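Local coordinates for protein mitochondrial enolase superfamily member 1 (Homo sapiens, PDB 4A35) that catalyses the magnesium-dependent dehydration of L-fuconate to 2-keto-3-deoxy-L-fuconate, a step in the breakdown of L-fucose, at residues E306-R311 and R332-E338; Q327-C331 and L362-V366; N339-L343 and L369-D373. All blocks are in the same frame, centred on the assembly; numbering follows the deposited sequence. Where two conformers were deposited one is given.

Interaction 1. Residues E306-R311 and R332-E338; sequences EQCHNR and RLGSVNE. With MG (magnesium ion), chain B.
At the C-terminal rim of the enolase-superfamily barrel, the loop E306-R311, following strand 301-304, packs on R332-E338, a loop running into the first turn of helix 335-348. Residues 306-310 and 332-334 are irregular; R311 opens helix 311-319. CA atoms come closest at N310-L333 (5.5 Å) and R311-E338 (6.7 Å). G334 centres an inverse gamma turn.

E306, its CA-CB bond pointing away from the other segment, binds Mg2+ through OE1 (2.1 Å); D251, E277 and waters 2, 4 and 5 complete the coordination.

Van der Waals packing centres on L333 (m, t), whose CD2 lies 3.6 Å from both N310 CA and C308 O. R332 CG lies 3.4 Å from C308 O, and a p-p bend at chi2 and chi3 folds the guanidinium back over Q307. R332 NH2 and Q307 NE2, 3.1 Å apart, are both donors and do not bond: Q307 is engaged by Q254, while R332 NH2 hydrogen-bonds W104 O of the second subunit and its guanidinium makes a cation-pi contact with that W104.

Water 1 links E306 O to the side-chain R332 NE (each 2.8 Å); water 3 joins the backbone H309 O (2.7 Å) and R332 O (2.8 Å).

N310 N-caps helix 311-319, OD1 bonding V312 N. R311 also bonds R154 O and salt-bridges E108. E338 (t, t) accepts G334 N at OE1 (2.7 Å), while its OE2 receives R311 N at 2.9 Å and R311 NH1, in a salt bridge, at 3.1 Å.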
ATOM      1  N   GLU A 306      13.301  -2.747  -0.493  1.00 18.34           N
ATOM      2  CA  GLU A 306      13.172  -1.966   0.739  1.00 19.51           C
ATOM      3  C   GLU A 306      11.767  -1.328   0.946  1.00 21.62           C
ATOM      4  O   GLU A 306      11.398  -1.167   2.102  1.00 21.40           O
ATOM      5  CB  GLU A 306      14.226  -0.854   0.816  1.00 20.52           C
ATOM      6  CG  GLU A 306      13.941   0.325  -0.074  1.00 24.59           C
ATOM      7  CD  GLU A 306      15.081   1.304  -0.034  1.00 31.93           C
ATOM      8  OE1 GLU A 306      16.223   0.857  -0.269  1.00 27.60           O
ATOM      9  OE2 GLU A 306      14.853   2.490   0.283  1.00 29.18           O
ATOM     10  N   GLN A 307      10.997  -0.957  -0.159  1.00 16.82           N
ATOM     11  CA  GLN A 307       9.674  -0.375  -0.001  1.00 18.35           C
ATOM     12  C   GLN A 307       8.604  -1.352  -0.492  1.00 21.39           C
ATOM     13  O   GLN A 307       7.434  -0.970  -0.619  1.00 22.41           O
ATOM     14  CB  GLN A 307       9.562   0.988  -0.742  1.00 19.49           C
ATOM     15  CG  GLN A 307      10.366   2.092  -0.015  1.00 23.32           C
ATOM     16  CD  GLN A 307       9.713   3.462  -0.083  1.00 36.66           C
ATOM     17  OE1 GLN A 307      10.258   4.413  -0.669  1.00 42.11           O
ATOM     18  NE2 GLN A 307       8.612   3.649   0.634  1.00 31.43           N
ATOM     19  N   CYS A 308       9.022  -2.616  -0.817  1.00 16.09           N
ATOM     20  CA  CYS A 308       8.115  -3.664  -1.228  0.50 16.19           C
ATOM     21  C   CYS A 308       7.150  -3.945  -0.063  1.00 19.17           C
ATOM     22  O   CYS A 308       7.617  -4.350   1.010  1.00 17.16           O
ATOM     23  CB  CYS A 308       8.915  -4.896  -1.589  0.50 17.07           C
ATOM     24  SG  CYS A 308       7.872  -6.272  -2.001  0.50 20.65           S
ATOM     25  N   HIS A 309       5.889  -3.626  -0.208  1.00 16.25           N
ATOM     26  CA  HIS A 309       4.959  -3.605   0.936  1.00 15.02           C
ATOM     27  C   HIS A 309       4.571  -4.918   1.642  1.00 16.43           C
ATOM     28  O   HIS A 309       4.217  -4.862   2.835  1.00 18.09           O
ATOM     29  CB  HIS A 309       3.713  -2.728   0.642  1.00 14.82           C
ATOM     30  CG  HIS A 309       2.892  -3.159  -0.535  1.00 17.21           C
ATOM     31  ND1 HIS A 309       1.935  -4.144  -0.409  1.00 20.83           N
ATOM     32  CD2 HIS A 309       2.931  -2.748  -1.822  1.00 19.58           C
ATOM     33  CE1 HIS A 309       1.391  -4.285  -1.605  1.00 19.37           C
ATOM     34  NE2 HIS A 309       1.973  -3.500  -2.497  1.00 21.39           N
ATOM     35  N   ASN A 310       4.592  -6.078   0.960  1.00 16.84           N
ATOM     36  CA  ASN A 310       4.230  -7.317   1.660  1.00 17.29           C
ATOM     37  C   ASN A 310       4.783  -8.495   0.869  1.00 18.21           C
ATOM     38  O   ASN A 310       5.396  -8.308  -0.201  1.00 16.67           O
ATOM     39  CB  ASN A 310       2.706  -7.420   1.952  1.00 19.55           C
ATOM     40  CG  ASN A 310       1.806  -7.499   0.731  1.00 20.40           C
ATOM     41  OD1 ASN A 310       2.207  -8.026  -0.320  1.00 15.34           O
ATOM     42  ND2 ASN A 310       0.614  -6.901   0.826  1.00 16.71           N
ATOM     43  N   ARG A 311       4.534  -9.702   1.380  1.00 16.01           N
ATOM     44  CA  ARG A 311       5.074 -10.950   0.820  1.00 15.61           C
ATOM     45  C   ARG A 311       4.460 -11.275  -0.566  1.00 18.44           C
ATOM     46  O   ARG A 311       5.053 -12.068  -1.301  1.00 16.48           O
ATOM     47  CB  ARG A 311       4.797 -12.112   1.787  1.00 18.40           C
ATOM     48  CG  ARG A 311       3.289 -12.387   2.024  1.00 18.58           C
ATOM     49  CD  ARG A 311       3.031 -13.384   3.159  1.00 17.47           C
ATOM     50  NE  ARG A 311       1.594 -13.635   3.325  1.00 19.91           N
ATOM     51  CZ  ARG A 311       0.724 -12.778   3.867  1.00 23.62           C
ATOM     52  NH1 ARG A 311       1.142 -11.630   4.385  1.00 21.29           N
ATOM     53  NH2 ARG A 311      -0.566 -13.054   3.871  1.00 20.91           N
ATOM     54  N   ARG A 332       9.298  -2.485   7.108  1.00 15.65           N
ATOM     55  CA  ARG A 332       8.361  -2.290   6.007  1.00 16.06           C
ATOM     56  C   ARG A 332       7.398  -3.501   5.946  1.00 18.19           C
ATOM     57  O   ARG A 332       6.203  -3.344   5.781  1.00 16.69           O
ATOM     58  CB  ARG A 332       9.128  -2.182   4.670  1.00 13.50           C
ATOM     59  CG  ARG A 332       8.165  -2.010   3.418  1.00 14.38           C
ATOM     60  CD  ARG A 332       7.284  -0.758   3.471  1.00 15.24           C
ATOM     61  NE  ARG A 332       8.110   0.453   3.598  1.00 18.43           N
ATOM     62  CZ  ARG A 332       7.650   1.694   3.478  1.00 21.47           C
ATOM     63  NH1 ARG A 332       6.355   1.912   3.228  1.00 15.77           N
ATOM     64  NH2 ARG A 332       8.486   2.733   3.579  1.00 16.00           N
ATOM     65  N   LEU A 333       7.974  -4.712   6.032  1.00 16.33           N
ATOM     66  CA  LEU A 333       7.156  -5.942   6.060  1.00 16.11           C
ATOM     67  C   LEU A 333       6.573  -6.139   7.464  1.00 18.14           C
ATOM     68  O   LEU A 333       6.942  -5.407   8.412  1.00 16.02           O
ATOM     69  CB  LEU A 333       8.049  -7.159   5.679  1.00 14.46           C
ATOM     70  CG  LEU A 333       8.600  -7.156   4.224  1.00 16.83           C
ATOM     71  CD1 LEU A 333       9.488  -8.399   4.014  1.00 17.82           C
ATOM     72  CD2 LEU A 333       7.453  -7.242   3.147  1.00 16.58           C
ATOM     73  N   GLY A 334       5.704  -7.131   7.587  1.00 16.27           N
ATOM     74  CA  GLY A 334       5.029  -7.455   8.831  1.00 15.64           C
ATOM     75  C   GLY A 334       5.951  -8.109   9.868  1.00 17.85           C
ATOM     76  O   GLY A 334       5.768  -9.274  10.217  1.00 18.16           O
ATOM     77  N   SER A 335       7.000  -7.350  10.317  1.00 16.03           N
ATOM     78  CA  SER A 335       7.961  -7.708  11.371  1.00 15.78           C
ATOM     79  C   SER A 335       8.697  -9.055  11.058  1.00 17.08           C
ATOM     80  O   SER A 335       8.850  -9.435   9.902  1.00 17.34           O
ATOM     81  CB  SER A 335       7.240  -7.722  12.726  1.00 16.36           C
ATOM     82  OG  SER A 335       8.083  -7.977  13.857  1.00 19.26           O
ATOM     83  N   VAL A 336       9.108  -9.768  12.096  1.00 17.09           N
ATOM     84  CA  VAL A 336       9.851 -11.006  11.949  1.00 15.31           C
ATOM     85  C   VAL A 336       8.982 -12.036  11.178  1.00 19.96           C
ATOM     86  O   VAL A 336       9.485 -12.686  10.246  1.00 18.38           O
ATOM     87  CB  VAL A 336      10.334 -11.511  13.350  1.00 16.20           C
ATOM     88  CG1 VAL A 336      11.045 -12.869  13.222  1.00 17.20           C
ATOM     89  CG2 VAL A 336      11.274 -10.471  13.981  1.00 16.80           C
ATOM     90  N   ASN A 337       7.674 -12.097  11.490  1.00 17.39           N
ATOM     91  CA  ASN A 337       6.773 -13.112  10.896  1.00 17.47           C
ATOM     92  C   ASN A 337       6.793 -13.072   9.370  1.00 19.45           C
ATOM     93  O   ASN A 337       7.079 -14.070   8.745  1.00 16.07           O
ATOM     94  CB  ASN A 337       5.346 -12.948  11.389  1.00 18.62           C
ATOM     95  CG  ASN A 337       5.254 -12.726  12.888  1.00 27.82           C
ATOM     96  OD1 ASN A 337       5.657 -11.684  13.395  1.00 18.32           O
ATOM     97  ND2 ASN A 337       4.705 -13.678  13.622  1.00 20.21           N
ATOM     98  N   GLU A 338       6.534 -11.909   8.789  1.00 17.14           N
ATOM     99  CA  GLU A 338       6.496 -11.798   7.345  1.00 16.00           C
ATOM    100  C   GLU A 338       7.900 -11.869   6.741  1.00 17.27           C
ATOM    101  O   GLU A 338       8.058 -12.472   5.662  1.00 17.94           O
ATOM    102  CB  GLU A 338       5.784 -10.540   6.930  1.00 15.38           C
ATOM    103  CG  GLU A 338       5.428 -10.622   5.444  1.00 18.14           C
ATOM    104  CD  GLU A 338       4.470  -9.539   4.969  1.00 20.01           C
ATOM    105  OE1 GLU A 338       4.600  -8.378   5.414  1.00 17.78           O
ATOM    106  OE2 GLU A 338       3.624  -9.853   4.099  1.00 15.71           O
TER
HETATM  107 MG    MG B1445      17.777   1.655  -1.368  1.00 23.25          MG
HETATM  108  O   HOH W   1      10.891   0.922   3.919  1.00 17.41           O
HETATM  109  O   HOH W   2      17.176   3.702  -0.237  1.00 39.24           O
HETATM  110  O   HOH W   3       4.266  -2.372   3.998  1.00 15.99           O
HETATM  111  O   HOH W   4      16.515   2.107  -2.780  1.00 22.47           O
HETATM  112  O   HOH W   5      18.879   1.793   0.250  1.00 29.17           O

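Interaction 2. Residues Q327-C331 and L362-V366; sequences QIDSC and LCELV
Helix 362-366, the opening turn of helix 362-377, presents L362, L365 and V366 as three knobs to the loop Q327-C331, which leaves barrel strand 325-326. The loop runs extended from Q327 to D329 and then bends at S330 (phi/psi -66/-26). S330 meets the helix most closely, its CA 5.2 Å from that of V366. Its small side chain lets the backbone come this near: CB lies 4.0 Å from V366 CB, and OG (chi1 p) sits among the knobs, 3.6 Å from L365 CB and 3.8 Å from L362 CD2.

On one flank of S330, C331 (m) points its sulphur between the two leucines, SG lying 3.7 Å from L362 CD2 and 3.8 Å from L365 CD2. L362 (m, t) stretches on to touch D329, its CD1 3.6 Å from D329 OD1. On the other flank I328, extended at chi2, brings CD1 within 4.1 Å of V366 CG2.

D329 shapes the bend itself. With chi1 t, its OD2 accepts C331 N at 2.8 Å, forming an Asx turn, and more weakly R332 N, while OD1 bonds H356 ND1, as in the His-Asp dyad of the mandelate racemase subgroup; H356 is probably catalytic. The chemistry divides accordingly: van der Waals packing, largely of leucine and valine carbons against I328, S330 and C331, holds loop to helix, while the carboxylate's hydrogen bonds serve the turn and the histidine.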
ATOM      1  N   GLN A 327      15.878  -7.547  -1.426  1.00 14.95           N
ATOM      2  CA  GLN A 327      16.209  -6.741  -0.251  1.00 15.16           C
ATOM      3  C   GLN A 327      15.061  -6.684   0.745  1.00 20.04           C
ATOM      4  O   GLN A 327      14.192  -5.837   0.632  1.00 20.84           O
ATOM      5  CB  GLN A 327      16.627  -5.332  -0.717  1.00 17.96           C
ATOM      6  CG  GLN A 327      17.817  -5.511  -1.716  1.00 22.47           C
ATOM      7  CD  GLN A 327      18.223  -4.285  -2.396  1.00 30.12           C
ATOM      8  OE1 GLN A 327      17.409  -3.636  -3.065  1.00 21.85           O
ATOM      9  NE2 GLN A 327      19.505  -3.965  -2.265  1.00 24.02           N
ATOM     10  N   ILE A 328      15.139  -7.533   1.776  1.00 18.39           N
ATOM     11  CA  ILE A 328      14.163  -7.478   2.851  1.00 17.22           C
ATOM     12  C   ILE A 328      14.351  -6.197   3.679  1.00 19.15           C
ATOM     13  O   ILE A 328      15.421  -5.593   3.687  1.00 17.95           O
ATOM     14  CB  ILE A 328      14.249  -8.731   3.780  1.00 19.89           C
ATOM     15  CG1 ILE A 328      15.611  -8.836   4.527  1.00 20.06           C
ATOM     16  CG2 ILE A 328      13.737 -10.038   3.049  1.00 20.17           C
ATOM     17  CD1 ILE A 328      15.682  -9.959   5.731  1.00 19.25           C
ATOM     18  N   ASP A 329      13.278  -5.783   4.363  1.00 17.81           N
ATOM     19  CA  ASP A 329      13.343  -4.685   5.303  1.00 16.75           C
ATOM     20  C   ASP A 329      12.593  -5.125   6.575  1.00 19.86           C
ATOM     21  O   ASP A 329      11.473  -5.650   6.503  1.00 19.28           O
ATOM     22  CB  ASP A 329      12.794  -3.381   4.741  1.00 16.28           C
ATOM     23  CG  ASP A 329      13.012  -2.285   5.793  1.00 18.46           C
ATOM     24  OD1 ASP A 329      14.103  -1.689   5.806  1.00 20.41           O
ATOM     25  OD2 ASP A 329      12.101  -2.058   6.619  1.00 19.48           O
ATOM     26  N   SER A 330      13.247  -4.926   7.726  1.00 16.73           N
ATOM     27  CA  SER A 330      12.777  -5.331   9.051  1.00 17.13           C
ATOM     28  C   SER A 330      11.515  -4.564   9.495  1.00 19.13           C
ATOM     29  O   SER A 330      10.806  -5.045  10.363  1.00 18.85           O
ATOM     30  CB  SER A 330      13.905  -5.089  10.076  1.00 20.18           C
ATOM     31  OG  SER A 330      14.301  -3.726  10.184  1.00 22.49           O
ATOM     32  N   CYS A 331      11.301  -3.335   8.969  1.00 14.57           N
ATOM     33  CA  CYS A 331      10.193  -2.458   9.444  1.00 14.65           C
ATOM     34  C   CYS A 331       9.114  -2.085   8.360  1.00 18.85           C
ATOM     35  O   CYS A 331       8.116  -1.451   8.717  1.00 18.90           O
ATOM     36  CB  CYS A 331      10.786  -1.197  10.071  1.00 15.86           C
ATOM     37  SG  CYS A 331      11.701  -1.545  11.594  1.00 19.00           S
ATOM     38  N   LEU A 362      17.278   0.355  11.663  1.00 16.69           N
ATOM     39  CA  LEU A 362      17.105  -0.804  10.745  1.00 15.14           C
ATOM     40  C   LEU A 362      18.317  -1.777  10.810  1.00 20.53           C
ATOM     41  O   LEU A 362      18.101  -2.983  10.746  1.00 19.82           O
ATOM     42  CB  LEU A 362      16.915  -0.325   9.293  1.00 15.41           C
ATOM     43  CG  LEU A 362      15.712   0.650   9.046  1.00 21.57           C
ATOM     44  CD1 LEU A 362      15.640   1.053   7.533  1.00 21.63           C
ATOM     45  CD2 LEU A 362      14.352  -0.014   9.477  1.00 19.91           C
ATOM     46  N   CYS A 363      19.567  -1.251  10.927  1.00 17.39           N
ATOM     47  CA  CYS A 363      20.781  -2.110  11.079  1.00 18.97           C
ATOM     48  C   CYS A 363      20.605  -3.028  12.322  1.00 20.35           C
ATOM     49  O   CYS A 363      20.846  -4.250  12.246  1.00 18.95           O
ATOM     50  CB  CYS A 363      22.046  -1.255  11.226  1.00 20.09           C
ATOM     51  SG  CYS A 363      22.415  -0.201   9.801  1.00 23.04           S
ATOM     52  N   GLU A 364      20.233  -2.399  13.481  1.00 16.95           N
ATOM     53  CA  GLU A 364      20.071  -3.087  14.758  1.00 16.48           C
ATOM     54  C   GLU A 364      19.079  -4.275  14.644  1.00 20.88           C
ATOM     55  O   GLU A 364      19.347  -5.326  15.222  1.00 18.90           O
ATOM     56  CB  GLU A 364      19.559  -2.102  15.828  1.00 18.52           C
ATOM     57  CG  GLU A 364      20.640  -1.207  16.457  1.00 20.89           C
ATOM     58  CD  GLU A 364      21.387  -0.240  15.543  1.00 22.35           C
ATOM     59  OE1 GLU A 364      20.806   0.209  14.526  1.00 21.77           O
ATOM     60  OE2 GLU A 364      22.497   0.189  15.937  1.00 22.71           O
ATOM     61  N   LEU A 365      18.027  -4.137  13.840  1.00 18.45           N
ATOM     62  CA  LEU A 365      17.008  -5.236  13.734  1.00 18.15           C
ATOM     63  C   LEU A 365      17.349  -6.220  12.648  1.00 20.60           C
ATOM     64  O   LEU A 365      17.378  -7.406  12.900  1.00 20.40           O
ATOM     65  CB  LEU A 365      15.582  -4.675  13.443  1.00 18.41           C
ATOM     66  CG  LEU A 365      14.806  -4.116  14.634  1.00 19.21           C
ATOM     67  CD1 LEU A 365      15.576  -2.936  15.303  1.00 19.38           C
ATOM     68  CD2 LEU A 365      13.371  -3.686  14.207  1.00 20.19           C
ATOM     69  N   VAL A 366      17.574  -5.728  11.431  1.00 19.69           N
ATOM     70  CA  VAL A 366      17.705  -6.594  10.273  1.00 17.49           C
ATOM     71  C   VAL A 366      18.927  -7.564  10.378  1.00 19.65           C
ATOM     72  O   VAL A 366      18.845  -8.661   9.850  1.00 19.47           O
ATOM     73  CB  VAL A 366      17.656  -5.818   8.967  1.00 18.79           C
ATOM     74  CG1 VAL A 366      19.033  -5.331   8.517  1.00 18.76           C
ATOM     75  CG2 VAL A 366      16.940  -6.656   7.890  1.00 18.57           C
TER

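Interaction 3. Residues N339-L343 and L369-D373; sequences NLSVL and LIIFD
Helices 339-343 and 369-373 run alongside each other, crossing at -38°, their axes approaching to 11.1 Å. The closest CA pairs are N339-L369 (7.7 Å) and L343-D373 (6.8 Å).

L369 (m, t) leads, its CD1 3.5 Å from N339 CG; N339 can tolerate this apolar neighbour because its ND2 bonds S335 O and, probably, D329 O. L343 CD1 packs 3.7 Å from L369 O. I370 touches only marginally, CD1 to L343 CD2 at 4.5 Å. These are successive outer helices of the barrel's (beta/alpha) repeat, and L343 (m, t) is the knob that fills the gap between them. F372 (t) swings its broad ring across: CE2 lies 3.3 Å from L340 CD2, and L343 CD1 meets the ring edge, 4.2 Å from CD2. D373 belongs to the site of a second Mg2+, with Y188 and S380, its side chain about 3 Å from the ion. D373 OD2 bonds S378 OG; OD1 lies 3.7 Å from L343 CD2, and water 6 donates to that OD1 (2.7 Å) and to L343 O (3.0 Å).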
ATOM      1  N   ASN A 339       8.933 -11.252   7.404  1.00 17.03           N
ATOM      2  CA  ASN A 339      10.309 -11.382   6.906  1.00 16.38           C
ATOM      3  C   ASN A 339      10.709 -12.877   6.802  1.00 17.99           C
ATOM      4  O   ASN A 339      11.383 -13.235   5.839  1.00 14.27           O
ATOM      5  CB  ASN A 339      11.301 -10.662   7.810  1.00 17.27           C
ATOM      6  CG  ASN A 339      11.512  -9.246   7.333  1.00 19.68           C
ATOM      7  OD1 ASN A 339      12.197  -8.998   6.351  1.00 20.60           O
ATOM      8  ND2 ASN A 339      10.794  -8.312   7.942  1.00 14.43           N
ATOM      9  N   LEU A 340      10.310 -13.725   7.788  1.00 18.00           N
ATOM     10  CA  LEU A 340      10.632 -15.174   7.739  1.00 17.32           C
ATOM     11  C   LEU A 340      10.050 -15.813   6.473  1.00 20.17           C
ATOM     12  O   LEU A 340      10.756 -16.575   5.802  1.00 19.32           O
ATOM     13  CB  LEU A 340      10.074 -15.932   8.960  1.00 16.12           C
ATOM     14  CG  LEU A 340      10.814 -15.659  10.280  1.00 18.51           C
ATOM     15  CD1 LEU A 340       9.988 -16.219  11.466  1.00 19.51           C
ATOM     16  CD2 LEU A 340      12.206 -16.282  10.244  1.00 18.77           C
ATOM     17  N   SER A 341       8.789 -15.464   6.139  1.00 14.76           N
ATOM     18  CA  SER A 341       8.104 -16.020   4.936  1.00 14.83           C
ATOM     19  C   SER A 341       8.847 -15.607   3.655  1.00 18.71           C
ATOM     20  O   SER A 341       8.951 -16.413   2.721  1.00 18.15           O
ATOM     21  CB  SER A 341       6.639 -15.578   4.881  1.00 16.85           C
ATOM     22  OG  SER A 341       6.398 -14.229   4.506  1.00 18.04           O
ATOM     23  N   VAL A 342       9.419 -14.376   3.648  1.00 17.18           N
ATOM     24  CA  VAL A 342      10.125 -13.866   2.463  1.00 16.79           C
ATOM     25  C   VAL A 342      11.505 -14.550   2.406  1.00 18.87           C
ATOM     26  O   VAL A 342      11.929 -14.934   1.331  1.00 17.57           O
ATOM     27  CB  VAL A 342      10.182 -12.320   2.482  1.00 18.93           C
ATOM     28  CG1 VAL A 342      11.076 -11.781   1.344  1.00 17.72           C
ATOM     29  CG2 VAL A 342       8.763 -11.729   2.325  1.00 17.34           C
ATOM     30  N   LEU A 343      12.228 -14.694   3.547  1.00 16.22           N
ATOM     31  CA  LEU A 343      13.505 -15.444   3.519  1.00 16.91           C
ATOM     32  C   LEU A 343      13.279 -16.857   2.959  1.00 19.71           C
ATOM     33  O   LEU A 343      14.095 -17.386   2.194  1.00 17.52           O
ATOM     34  CB  LEU A 343      14.106 -15.571   4.955  1.00 17.79           C
ATOM     35  CG  LEU A 343      14.610 -14.258   5.546  1.00 19.77           C
ATOM     36  CD1 LEU A 343      14.980 -14.463   7.036  1.00 20.57           C
ATOM     37  CD2 LEU A 343      15.825 -13.720   4.724  1.00 19.25           C
ATOM     38  N   LEU A 369      17.839 -10.977  11.433  1.00 16.21           N
ATOM     39  CA  LEU A 369      17.135 -11.755  10.414  1.00 15.35           C
ATOM     40  C   LEU A 369      18.134 -12.419   9.431  1.00 18.90           C
ATOM     41  O   LEU A 369      17.952 -13.582   9.042  1.00 17.29           O
ATOM     42  CB  LEU A 369      16.109 -10.880   9.669  1.00 14.76           C
ATOM     43  CG  LEU A 369      15.002 -10.247  10.540  1.00 17.64           C
ATOM     44  CD1 LEU A 369      14.114  -9.256   9.687  1.00 15.83           C
ATOM     45  CD2 LEU A 369      14.156 -11.279  11.198  1.00 23.82           C
ATOM     46  N   ILE A 370      19.162 -11.674   9.017  1.00 16.75           N
ATOM     47  CA  ILE A 370      20.106 -12.206   8.030  1.00 16.34           C
ATOM     48  C   ILE A 370      21.123 -13.196   8.670  1.00 17.51           C
ATOM     49  O   ILE A 370      21.520 -14.149   7.998  1.00 19.12           O
ATOM     50  CB  ILE A 370      20.760 -11.078   7.198  1.00 20.28           C
ATOM     51  CG1 ILE A 370      21.211 -11.598   5.819  1.00 22.47           C
ATOM     52  CG2 ILE A 370      21.868 -10.279   7.932  1.00 19.25           C
ATOM     53  CD1 ILE A 370      20.006 -12.151   4.825  1.00 17.24           C
ATOM     54  N   ILE A 371      21.472 -13.005   9.971  1.00 16.07           N
ATOM     55  CA  ILE A 371      22.308 -13.976  10.667  1.00 15.43           C
ATOM     56  C   ILE A 371      21.500 -15.303  10.747  1.00 18.83           C
ATOM     57  O   ILE A 371      22.046 -16.370  10.491  1.00 18.90           O
ATOM     58  CB  ILE A 371      22.788 -13.433  12.012  1.00 17.16           C
ATOM     59  CG1 ILE A 371      23.889 -12.332  11.766  1.00 16.08           C
ATOM     60  CG2 ILE A 371      23.281 -14.556  12.958  1.00 17.29           C
ATOM     61  CD1 ILE A 371      24.125 -11.483  12.970  1.00 18.12           C
ATOM     62  N   PHE A 372      20.202 -15.199  11.133  1.00 17.19           N
ATOM     63  CA  PHE A 372      19.310 -16.368  11.154  1.00 17.84           C
ATOM     64  C   PHE A 372      19.245 -17.009   9.742  1.00 19.93           C
ATOM     65  O   PHE A 372      19.387 -18.233   9.633  1.00 21.07           O
ATOM     66  CB  PHE A 372      17.905 -16.038  11.696  1.00 19.11           C
ATOM     67  CG  PHE A 372      16.884 -17.121  11.344  1.00 19.93           C
ATOM     68  CD1 PHE A 372      16.892 -18.350  12.004  1.00 21.49           C
ATOM     69  CD2 PHE A 372      15.962 -16.928  10.305  1.00 22.18           C
ATOM     70  CE1 PHE A 372      15.963 -19.355  11.666  1.00 20.42           C
ATOM     71  CE2 PHE A 372      15.082 -17.959   9.928  1.00 23.38           C
ATOM     72  CZ  PHE A 372      15.080 -19.161  10.627  1.00 21.30           C
ATOM     73  N   ASP A 373      19.115 -16.178   8.689  1.00 16.89           N
ATOM     74  CA  ASP A 373      19.064 -16.674   7.314  1.00 16.97           C
ATOM     75  C   ASP A 373      20.317 -17.559   7.031  1.00 20.16           C
ATOM     76  O   ASP A 373      20.187 -18.688   6.523  1.00 18.93           O
ATOM     77  CB  ASP A 373      18.980 -15.520   6.302  1.00 17.08           C
ATOM     78  CG  ASP A 373      18.977 -16.061   4.899  1.00 21.20           C
ATOM     79  OD1 ASP A 373      18.006 -16.752   4.543  1.00 21.23           O
ATOM     80  OD2 ASP A 373      20.005 -15.892   4.187  1.00 22.63           O
TER
HETATM   81  O   HOH W   6      17.035 -17.015   2.071  1.00 19.07           O

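How the interactions relate
From the N terminus, the chain leaves barrel strand 301-304 through 306-311, makes helix 311-319 and strand 325-326, and enters loop 327-331. Interaction 1 then closes the first loop at 332-338, so 327-331 lies inside it. Because 327-331 waits for its partner 362-366, interaction 2 crosses interaction 1. Segment 339-343 opens next, and its partner 369-373 follows 362-366, so interaction 3 crosses interaction 2 but runs in series with interaction 1. Interactions 1 and 2 tie the loops after strands 301-304 and 325-326 to the starts of helices 335-348 and 362-377, and interaction 3 joins these two helices to each other. I328 CG2 packs on V342 CG1 (3.6 Å) between interactions 2 and 3.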